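Copper-containing nitrite reductase (Hyphomicrobium denitrificans 1NES1, PDB 6TFO) probably catalyses the one-electron reduction of nitrite to nitric oxide with electrons from cytochrome c, using bound copper ions. Local coordinates at residues C[70-75]-C[80-85]; C[32-37]-C[50-55]; C[103-108]-C[129-134]. All blocks are in the same frame, centred on the assembly; numbering follows the deposited sequence.

Contact 1 of 3, residues C[70-75]-C[80-85]. With CU (copper (II) ion), chain L.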
loop_
_atom_site.group_PDB
_atom_site.type_symbol
_atom_site.label_atom_id
_atom_site.label_comp_id
_atom_site.label_asym_id
_atom_site.label_seq_id
_atom_site.Cartn_x
_atom_site.Cartn_y
_atom_site.Cartn_z
ATOM N N ILE C 70 -16.914 25.165 -11.290
ATOM C CA ILE C 70 -16.942 23.698 -11.047
ATOM C C ILE C 70 -15.624 23.149 -11.571
ATOM O O ILE C 70 -15.359 23.315 -12.781
ATOM C CB ILE C 70 -18.157 23.046 -11.721
ATOM C CG1 ILE C 70 -19.466 23.434 -11.026
ATOM C CG2 ILE C 70 -17.972 21.544 -11.771
ATOM C CD1 ILE C 70 -20.706 23.200 -11.870
ATOM N N ASN C 71 -14.821 22.566 -10.682
ATOM C CA ASN C 71 -13.568 21.844 -11.031
ATOM C C ASN C 71 -13.876 20.348 -11.160
ATOM O O ASN C 71 -14.201 19.723 -10.119
ATOM C CB ASN C 71 -12.496 22.070 -9.972
ATOM C CG ASN C 71 -12.289 23.536 -9.668
ATOM O OD1 ASN C 71 -12.128 24.352 -10.576
ATOM N ND2 ASN C 71 -12.315 23.877 -8.387
ATOM N N LEU C 72 -13.807 19.787 -12.370
ATOM C CA LEU C 72 -13.973 18.322 -12.583
ATOM C C LEU C 72 -12.600 17.652 -12.589
ATOM O O LEU C 72 -11.752 18.068 -13.389
ATOM C CB LEU C 72 -14.699 18.033 -13.898
ATOM C CG LEU C 72 -15.037 16.561 -14.135
ATOM C CD1 LEU C 72 -15.906 16.018 -13.008
ATOM C CD2 LEU C 72 -15.725 16.368 -15.474
ATOM N N ILE C 73 -12.425 16.632 -11.744
ATOM C CA ILE C 73 -11.191 15.803 -11.652
ATOM C C ILE C 73 -11.581 14.339 -11.878
ATOM O O ILE C 73 -12.462 13.822 -11.143
ATOM C CB ILE C 73 -10.504 16.005 -10.294
ATOM C CG1 ILE C 73 -10.351 17.493 -9.976
ATOM C CG2 ILE C 73 -9.180 15.253 -10.249
ATOM C CD1 ILE C 73 -9.711 17.779 -8.641
ATOM N N ASN C 74 -10.931 13.701 -12.850
ATOM C CA ASN C 74 -11.098 12.268 -13.186
ATOM C C ASN C 74 -10.535 11.412 -12.040
ATOM O O ASN C 74 -9.340 11.535 -11.748
ATOM C CB ASN C 74 -10.406 11.975 -14.508
ATOM C CG ASN C 74 -10.762 10.618 -15.059
ATOM O OD1 ASN C 74 -10.765 9.643 -14.315
ATOM N ND2 ASN C 74 -11.037 10.556 -16.355
ATOM N N GLY C 75 -11.371 10.583 -11.412
ATOM C CA GLY C 75 -10.987 9.707 -10.281
ATOM C C GLY C 75 -10.495 8.341 -10.752
ATOM O O GLY C 75 -9.376 7.949 -10.354
ATOM N N HIS C 80 -14.982 11.400 -19.061
ATOM C CA HIS C 80 -16.018 12.169 -18.326
ATOM C C HIS C 80 -15.995 13.649 -18.731
ATOM O O HIS C 80 -14.909 14.215 -19.036
ATOM C CB HIS C 80 -15.845 12.048 -16.800
ATOM C CG HIS C 80 -15.835 10.651 -16.280
ATOM N ND1 HIS C 80 -16.952 9.867 -16.274
ATOM C CD2 HIS C 80 -14.838 9.910 -15.750
ATOM C CE1 HIS C 80 -16.654 8.691 -15.769
ATOM N NE2 HIS C 80 -15.359 8.689 -15.452
ATOM N N ASP C 81 -17.177 14.246 -18.705
ATOM C CA ASP C 81 -17.362 15.703 -18.581
ATOM C C ASP C 81 -18.475 15.944 -17.552
ATOM O O ASP C 81 -18.977 14.975 -16.949
ATOM C CB ASP C 81 -17.623 16.313 -19.958
ATOM C CG ASP C 81 -18.908 15.839 -20.602
ATOM O OD1 ASP C 81 -19.738 15.303 -19.885
ATOM O OD2 ASP C 81 -19.052 16.029 -21.816
ATOM N N ALA C 82 -18.791 17.210 -17.319
ATOM C CA ALA C 82 -19.995 17.670 -16.611
ATOM C C ALA C 82 -20.675 18.693 -17.515
ATOM O O ALA C 82 -19.955 19.541 -18.076
ATOM C CB ALA C 82 -19.610 18.243 -15.267
ATOM N N VAL C 83 -21.985 18.588 -17.677
ATOM C CA VAL C 83 -22.787 19.458 -18.570
ATOM C C VAL C 83 -23.983 19.974 -17.774
ATOM O O VAL C 83 -24.570 19.187 -17.003
ATOM C CB VAL C 83 -23.227 18.698 -19.830
ATOM C CG1 VAL C 83 -24.060 19.577 -20.756
ATOM C CG2 VAL C 83 -22.041 18.117 -20.567
ATOM N N ILE C 84 -24.321 21.249 -17.962
ATOM C CA ILE C 84 -25.558 21.903 -17.435
ATOM C C ILE C 84 -26.236 22.578 -18.628
ATOM O O ILE C 84 -25.648 23.545 -19.178
ATOM C CB ILE C 84 -25.189 22.889 -16.312
ATOM C CG1 ILE C 84 -24.091 22.310 -15.416
ATOM C CG2 ILE C 84 -26.430 23.310 -15.535
ATOM C CD1 ILE C 84 -24.006 22.934 -14.046
ATOM N N ASP C 85 -27.374 22.044 -19.075
ATOM C CA ASP C 85 -27.936 22.378 -20.415
ATOM C C ASP C 85 -28.401 23.839 -20.435
ATOM O O ASP C 85 -28.055 24.552 -21.411
ATOM C CB ASP C 85 -29.062 21.415 -20.811
ATOM C CG ASP C 85 -28.561 20.036 -21.234
ATOM O OD1 ASP C 85 -27.388 19.914 -21.594
ATOM O OD2 ASP C 85 -29.347 19.096 -21.192
HETATM CU CU CU L . -18.653 10.144 -17.359
#
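His80 binds copper through ND1 at 2.0 Å and turns the CD2 edge of its ring toward Asn74. ND2 of Asn74 lies near the ring plane, 3.9 Å from His80 CD2, so it meets the imidazole at its edge; the amide and ring planes are 62° apart, and the two side chains cross at about a right angle. Asn74 ND2 is hydrogen-bonded to Ala78 O, while His80 NE2 is hydrogen-bonded to Glu76. With copper at one ring nitrogen and a carboxylate at the other, rotation of the imidazole is restrained from two sides.

Beyond the histidine the contact is apolar. Leu72 holds CG opposite its backbone N (chi1 -174°), which directs the branch to the facing segment; CD2 is the methyl that touches, 3.5 Å from Asp81 C. Leu72 CD2 also meets Ala82 CB at 4.3 Å. Farther along, Ile70 and Ile84 reach toward each other tip to tip, CD1 to CD1 at 4.0 Å. The segments run 162° apart, nearly antiparallel, but the CA atoms of Leu72 and Ala82 are 7.3 Å apart, and the segments meet through side chains across that separation. Strand 67-73 and strand 83-84 belong to different sheets, and Cys117, His122 and Met127 complete the metal site: a type 1 copper centre at one end of a cupredoxin beta-sandwich.

Contact 2 of 3, residues C[32-37]-C[50-55]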
loop_
_atom_site.group_PDB
_atom_site.type_symbol
_atom_site.label_atom_id
_atom_site.label_comp_id
_atom_site.label_asym_id
_atom_site.label_seq_id
_atom_site.Cartn_x
_atom_site.Cartn_y
_atom_site.Cartn_z
ATOM N N PHE C 32 -16.981 24.550 -6.497
ATOM C CA PHE C 32 -17.286 23.128 -6.216
ATOM C C PHE C 32 -16.252 22.280 -6.964
ATOM O O PHE C 32 -16.048 22.528 -8.180
ATOM C CB PHE C 32 -18.709 22.794 -6.674
ATOM C CG PHE C 32 -19.786 23.618 -6.017
ATOM C CD1 PHE C 32 -20.126 23.423 -4.685
ATOM C CD2 PHE C 32 -20.476 24.586 -6.734
ATOM C CE1 PHE C 32 -21.141 24.162 -4.088
ATOM C CE2 PHE C 32 -21.468 25.343 -6.129
ATOM C CZ PHE C 32 -21.785 25.137 -4.802
ATOM N N THR C 33 -15.635 21.330 -6.268
ATOM C CA THR C 33 -14.742 20.300 -6.870
ATOM C C THR C 33 -15.471 18.941 -6.914
ATOM O O THR C 33 -15.994 18.487 -5.869
ATOM C CB THR C 33 -13.407 20.260 -6.115
ATOM O OG1 THR C 33 -12.911 21.598 -6.054
ATOM C CG2 THR C 33 -12.379 19.385 -6.792
ATOM N N LEU C 34 -15.538 18.325 -8.093
ATOM C CA LEU C 34 -16.134 16.979 -8.280
ATOM C C LEU C 34 -15.042 16.031 -8.766
ATOM O O LEU C 34 -14.336 16.397 -9.723
ATOM C CB LEU C 34 -17.271 17.039 -9.298
ATOM C CG LEU C 34 -18.426 17.981 -8.969
ATOM C CD1 LEU C 34 -19.506 17.866 -10.052
ATOM C CD2 LEU C 34 -19.023 17.702 -7.598
ATOM N N ARG C 35 -14.928 14.870 -8.113
ATOM C CA ARG C 35 -14.101 13.720 -8.559
ATOM C C ARG C 35 -15.064 12.644 -9.085
ATOM O O ARG C 35 -16.044 12.326 -8.389
ATOM C CB ARG C 35 -13.194 13.257 -7.415
ATOM C CG ARG C 35 -12.295 12.081 -7.758
ATOM C CD ARG C 35 -11.238 11.809 -6.699
ATOM N NE ARG C 35 -10.088 12.664 -6.968
ATOM C CZ ARG C 35 -9.627 13.644 -6.184
ATOM N NH1 ARG C 35 -10.167 13.897 -4.998
ATOM N NH2 ARG C 35 -8.582 14.345 -6.589
ATOM N N THR C 36 -14.821 12.135 -10.290
ATOM C CA THR C 36 -15.570 10.984 -10.838
ATOM C C THR C 36 -15.139 9.732 -10.062
ATOM O O THR C 36 -13.987 9.679 -9.613
ATOM C CB THR C 36 -15.349 10.819 -12.343
ATOM O OG1 THR C 36 -13.984 10.447 -12.535
ATOM C CG2 THR C 36 -15.676 12.073 -13.114
ATOM N N GLY C 37 -16.035 8.756 -9.920
ATOM C CA GLY C 37 -15.673 7.443 -9.353
ATOM C C GLY C 37 -16.836 6.476 -9.325
ATOM O O GLY C 37 -17.806 6.651 -10.101
ATOM N N GLY C 50 -15.181 21.406 1.197
ATOM C CA GLY C 50 -16.319 22.318 1.388
ATOM C C GLY C 50 -17.484 21.613 2.047
ATOM O O GLY C 50 -17.246 20.688 2.837
ATOM N N ASP C 51 -18.703 22.028 1.702
ATOM C CA ASP C 51 -19.966 21.512 2.285
ATOM C C ASP C 51 -20.379 20.234 1.553
ATOM O O ASP C 51 -21.459 19.714 1.891
ATOM C CB ASP C 51 -21.084 22.548 2.176
ATOM C CG ASP C 51 -20.708 23.895 2.766
ATOM O OD1 ASP C 51 -19.833 23.913 3.667
ATOM O OD2 ASP C 51 -21.278 24.917 2.315
ATOM N N ILE C 52 -19.576 19.744 0.598
ATOM C CA ILE C 52 -19.982 18.593 -0.264
ATOM C C ILE C 52 -18.976 17.442 -0.153
ATOM O O ILE C 52 -19.079 16.516 -0.987
ATOM C CB ILE C 52 -20.169 19.030 -1.731
ATOM C CG1 ILE C 52 -18.854 19.495 -2.369
ATOM C CG2 ILE C 52 -21.258 20.079 -1.835
ATOM C CD1 ILE C 52 -18.886 19.538 -3.875
ATOM N N ASP C 53 -18.048 17.471 0.815
ATOM C CA ASP C 53 -16.938 16.480 0.872
ATOM C C ASP C 53 -17.541 15.071 0.968
ATOM O O ASP C 53 -18.398 14.861 1.839
ATOM C CB ASP C 53 -15.965 16.755 2.020
ATOM C CG ASP C 53 -14.728 15.873 1.976
ATOM O OD1 ASP C 53 -14.036 15.873 0.930
ATOM O OD2 ASP C 53 -14.481 15.159 2.975
ATOM N N ARG C 54 -17.143 14.173 0.061
ATOM C CA ARG C 54 -17.417 12.710 0.086
ATOM C C ARG C 54 -18.883 12.400 -0.226
ATOM O O ARG C 54 -19.204 11.212 -0.261
ATOM C CB ARG C 54 -17.064 12.089 1.445
ATOM C CG ARG C 54 -15.582 11.948 1.735
ATOM C CD ARG C 54 -15.473 11.697 3.232
ATOM N NE ARG C 54 -14.166 11.223 3.662
ATOM C CZ ARG C 54 -13.637 10.038 3.363
ATOM N NH1 ARG C 54 -14.288 9.181 2.591
ATOM N NH2 ARG C 54 -12.437 9.723 3.826
ATOM N N GLN C 55 -19.733 13.398 -0.460
ATOM C CA GLN C 55 -21.141 13.178 -0.883
ATOM C C GLN C 55 -21.158 12.717 -2.339
ATOM O O GLN C 55 -20.363 13.228 -3.141
ATOM C CB GLN C 55 -21.967 14.454 -0.754
ATOM C CG GLN C 55 -22.088 14.951 0.672
ATOM C CD GLN C 55 -22.930 16.202 0.718
ATOM O OE1 GLN C 55 -23.709 16.477 -0.197
ATOM N NE2 GLN C 55 -22.761 16.980 1.777
#
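Ile52 sends its terminal methyl against Phe32, the Thr33 carbonyl and Leu34, and CD1 makes every close approach of the contact. The nearest is to the backbone: Ile52 CD1 lies 3.7 Å from Thr33 O, a van der Waals approach to a carbonyl. Phe32 CD1 is 4.2 Å from Ile52 CD1, an oblique meeting. Leu34 CD2 is also 4.2 Å from Ile52 CD1. Since CD1 is the atom that touches, both side chains meet the isoleucine at its end. Each of them crosses it at about a right angle.

The conformation of Ile52 accounts for this reach. Its CG1 sits between the backbone N and the carbonyl carbon (chi1 65°), and the next torsion is extended (chi2 163°), carrying CD1 away from the loop and toward the strand. On the strand, Leu34 differs: its CG lies opposite the carbonyl carbon (chi1 -59°), and of its two methyls CD2 is the one that faces Ile52. The isoleucine also starts a type II turn running to Gln55; Gln55 N bonds to Ile52 O at 3.2 Å, which closes the turn from which the side chain projects. Only 126 Å² is buried in all, consistent with one side chain doing most of the work.

Around this contact, strand 30-39 lies between strands 42-48 and 67-73 in its sheet, and segment 50-55 belongs to the loop leading from strand 42-48 to strand 60-63 of the other sheet. Phe32 also packs on Leu60 and Val62 of that strand and on Val68, while Leu34 touches Tyr45 and Pro58.

Contact 3 of 3, residues C[103-108]-C[129-134]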
loop_
_atom_site.group_PDB
_atom_site.type_symbol
_atom_site.label_atom_id
_atom_site.label_comp_id
_atom_site.label_asym_id
_atom_site.label_seq_id
_atom_site.Cartn_x
_atom_site.Cartn_y
_atom_site.Cartn_z
ATOM N N PHE C 103 -14.710 24.950 -15.366
ATOM C CA PHE C 103 -15.641 25.785 -16.160
ATOM C C PHE C 103 -16.416 26.667 -15.179
ATOM O O PHE C 103 -16.470 26.358 -13.957
ATOM C CB PHE C 103 -16.526 24.921 -17.065
ATOM C CG PHE C 103 -17.589 24.071 -16.400
ATOM C CD1 PHE C 103 -17.265 22.849 -15.830
ATOM C CD2 PHE C 103 -18.926 24.459 -16.395
ATOM C CE1 PHE C 103 -18.245 22.064 -15.234
ATOM C CE2 PHE C 103 -19.902 23.666 -15.812
ATOM C CZ PHE C 103 -19.561 22.474 -15.231
ATOM N N SER C 104 -16.948 27.781 -15.673
ATOM C CA SER C 104 -17.737 28.714 -14.836
ATOM C C SER C 104 -18.890 29.297 -15.647
ATOM O O SER C 104 -18.930 29.135 -16.875
ATOM C CB SER C 104 -16.868 29.782 -14.284
ATOM O OG SER C 104 -16.226 30.442 -15.356
ATOM N N PHE C 105 -19.790 29.958 -14.941
ATOM C CA PHE C 105 -21.019 30.546 -15.507
ATOM C C PHE C 105 -21.646 31.374 -14.393
ATOM O O PHE C 105 -21.236 31.191 -13.214
ATOM C CB PHE C 105 -21.949 29.440 -16.020
ATOM C CG PHE C 105 -22.440 28.488 -14.953
ATOM C CD1 PHE C 105 -21.714 27.354 -14.622
ATOM C CD2 PHE C 105 -23.637 28.721 -14.288
ATOM C CE1 PHE C 105 -22.161 26.494 -13.631
ATOM C CE2 PHE C 105 -24.087 27.863 -13.294
ATOM C CZ PHE C 105 -23.346 26.750 -12.965
ATOM N N ILE C 106 -22.589 32.238 -14.763
ATOM C CA ILE C 106 -23.375 33.060 -13.809
ATOM C C ILE C 106 -24.693 32.342 -13.560
ATOM O O ILE C 106 -25.399 32.097 -14.542
ATOM C CB ILE C 106 -23.585 34.488 -14.355
ATOM C CG1 ILE C 106 -22.255 35.146 -14.742
ATOM C CG2 ILE C 106 -24.360 35.316 -13.340
ATOM C CD1 ILE C 106 -22.331 36.638 -14.927
ATOM N N ALA C 107 -25.003 32.053 -12.297
ATOM C CA ALA C 107 -26.264 31.399 -11.883
ATOM C C ALA C 107 -27.410 32.418 -11.980
ATOM O O ALA C 107 -27.923 32.848 -10.933
ATOM C CB ALA C 107 -26.106 30.822 -10.494
ATOM N N SER C 108 -27.782 32.782 -13.208
ATOM C CA SER C 108 -28.732 33.869 -13.541
ATOM C C SER C 108 -30.189 33.425 -13.391
ATOM O O SER C 108 -31.038 34.307 -13.179
ATOM C CB SER C 108 -28.463 34.396 -14.913
ATOM O OG SER C 108 -28.241 33.346 -15.830
ATOM N N GLY C 129 -26.268 14.895 -11.006
ATOM C CA GLY C 129 -26.678 15.584 -9.768
ATOM C C GLY C 129 -27.461 16.834 -10.105
ATOM O O GLY C 129 -27.631 17.132 -11.327
ATOM N N VAL C 130 -27.918 17.562 -9.087
ATOM C CA VAL C 130 -28.691 18.814 -9.322
ATOM C C VAL C 130 -27.865 20.008 -8.824
ATOM O O VAL C 130 -27.219 19.931 -7.733
ATOM C CB VAL C 130 -30.123 18.747 -8.751
ATOM C CG1 VAL C 130 -30.580 17.306 -8.526
ATOM C CG2 VAL C 130 -30.308 19.566 -7.489
ATOM N N LEU C 131 -27.824 21.040 -9.666
ATOM C CA LEU C 131 -27.490 22.435 -9.301
ATOM C C LEU C 131 -28.771 23.092 -8.798
ATOM O O LEU C 131 -29.735 23.131 -9.567
ATOM C CB LEU C 131 -26.965 23.143 -10.550
ATOM C CG LEU C 131 -26.623 24.618 -10.377
ATOM C CD1 LEU C 131 -25.342 24.790 -9.562
ATOM C CD2 LEU C 131 -26.484 25.299 -11.738
ATOM N N GLN C 132 -28.803 23.565 -7.554
ATOM C CA GLN C 132 -29.966 24.346 -7.053
ATOM C C GLN C 132 -29.576 25.815 -6.938
ATOM O O GLN C 132 -28.707 26.129 -6.092
ATOM C CB GLN C 132 -30.513 23.850 -5.719
ATOM C CG GLN C 132 -32.031 23.932 -5.725
ATOM C CD GLN C 132 -32.666 23.916 -4.365
ATOM O OE1 GLN C 132 -32.022 23.639 -3.350
ATOM N NE2 GLN C 132 -33.956 24.220 -4.362
ATOM N N VAL C 133 -30.216 26.649 -7.763
ATOM C CA VAL C 133 -30.092 28.135 -7.767
ATOM C C VAL C 133 -31.291 28.717 -7.006
ATOM O O VAL C 133 -32.429 28.618 -7.503
ATOM C CB VAL C 133 -30.005 28.671 -9.203
ATOM C CG1 VAL C 133 -29.707 30.155 -9.218
ATOM C CG2 VAL C 133 -28.979 27.906 -10.031
ATOM N N VAL C 134 -31.014 29.301 -5.840
ATOM C CA VAL C 134 -31.997 29.766 -4.825
ATOM C C VAL C 134 -32.063 31.284 -4.887
ATOM O O VAL C 134 -31.044 31.946 -5.085
ATOM C CB VAL C 134 -31.563 29.269 -3.437
ATOM C CG1 VAL C 134 -31.956 30.213 -2.314
ATOM C CG2 VAL C 134 -32.081 27.862 -3.184
#
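Phe105 and Leu131 approach from opposite directions and make one tightly packed part of this contact, with Leu131 CD2 at 3.7 Å from Phe105 CZ and 3.8 Å from its CE2. The methyl meets the ring obliquely, near its far end. Leu131 CG lies opposite its own backbone N (chi1 178°), and CD2 is the methyl that touches the phenylalanine. Tyr87 adds a second ring against Phe105, with the planes at about 35°.

Next to this pair, Val133 spreads both methyls over Ala107: CG1 is 3.9 Å and CG2 4.1 Å from Ala107 CB. Val133 CG1 is also 3.7 Å from Ala107 O. The small alanine, the centre of an inverse gamma turn, is consistent with the close approach of the backbones, 6.5 Å between the CA atoms of Ala107 and Val133.

The alternate residues behave differently. Ile106 and Ser108 are exposed and Gln132 partly so, and none of them takes part in the packing. Ser108 N bonds weakly back to Ile106 O at 2.8 Å. Ser104 OG is hydrogen-bonded to Pro266 O of a neighbouring subunit, so that flank faces the subunit interface.

Four buried hydrocarbon side chains join strand 100-106 and the turn at Ala107 to strand 128-134 of the other sheet. Such chemistry implies cohesion by shape and exclusion of water, with hydrogen-bond directionality left to the backbone pairing within each sheet.

Contacts 1 and 3 are buried and join the two sheets of the same cupredoxin domain, whereas contact 2 is partly buried and packs a loop against a strand. Strand 67-73 lies between strands 30-39 and 100-106 in one sheet, so each contact draws on a different strand of it: Asn71 N reaches Phe32 O at 2.8 Å, and Ile70 N reaches Phe103 O at 3.0 Å. Contacts 1 and 3 also share hydrophobic packing, since Ile70 and Ile84 both touch Phe105. Contacts 2 and 3 do not touch. Chemistry follows position: contact 1 combines metal ligation with apolar packing, while contacts 2 and 3 are essentially apolar.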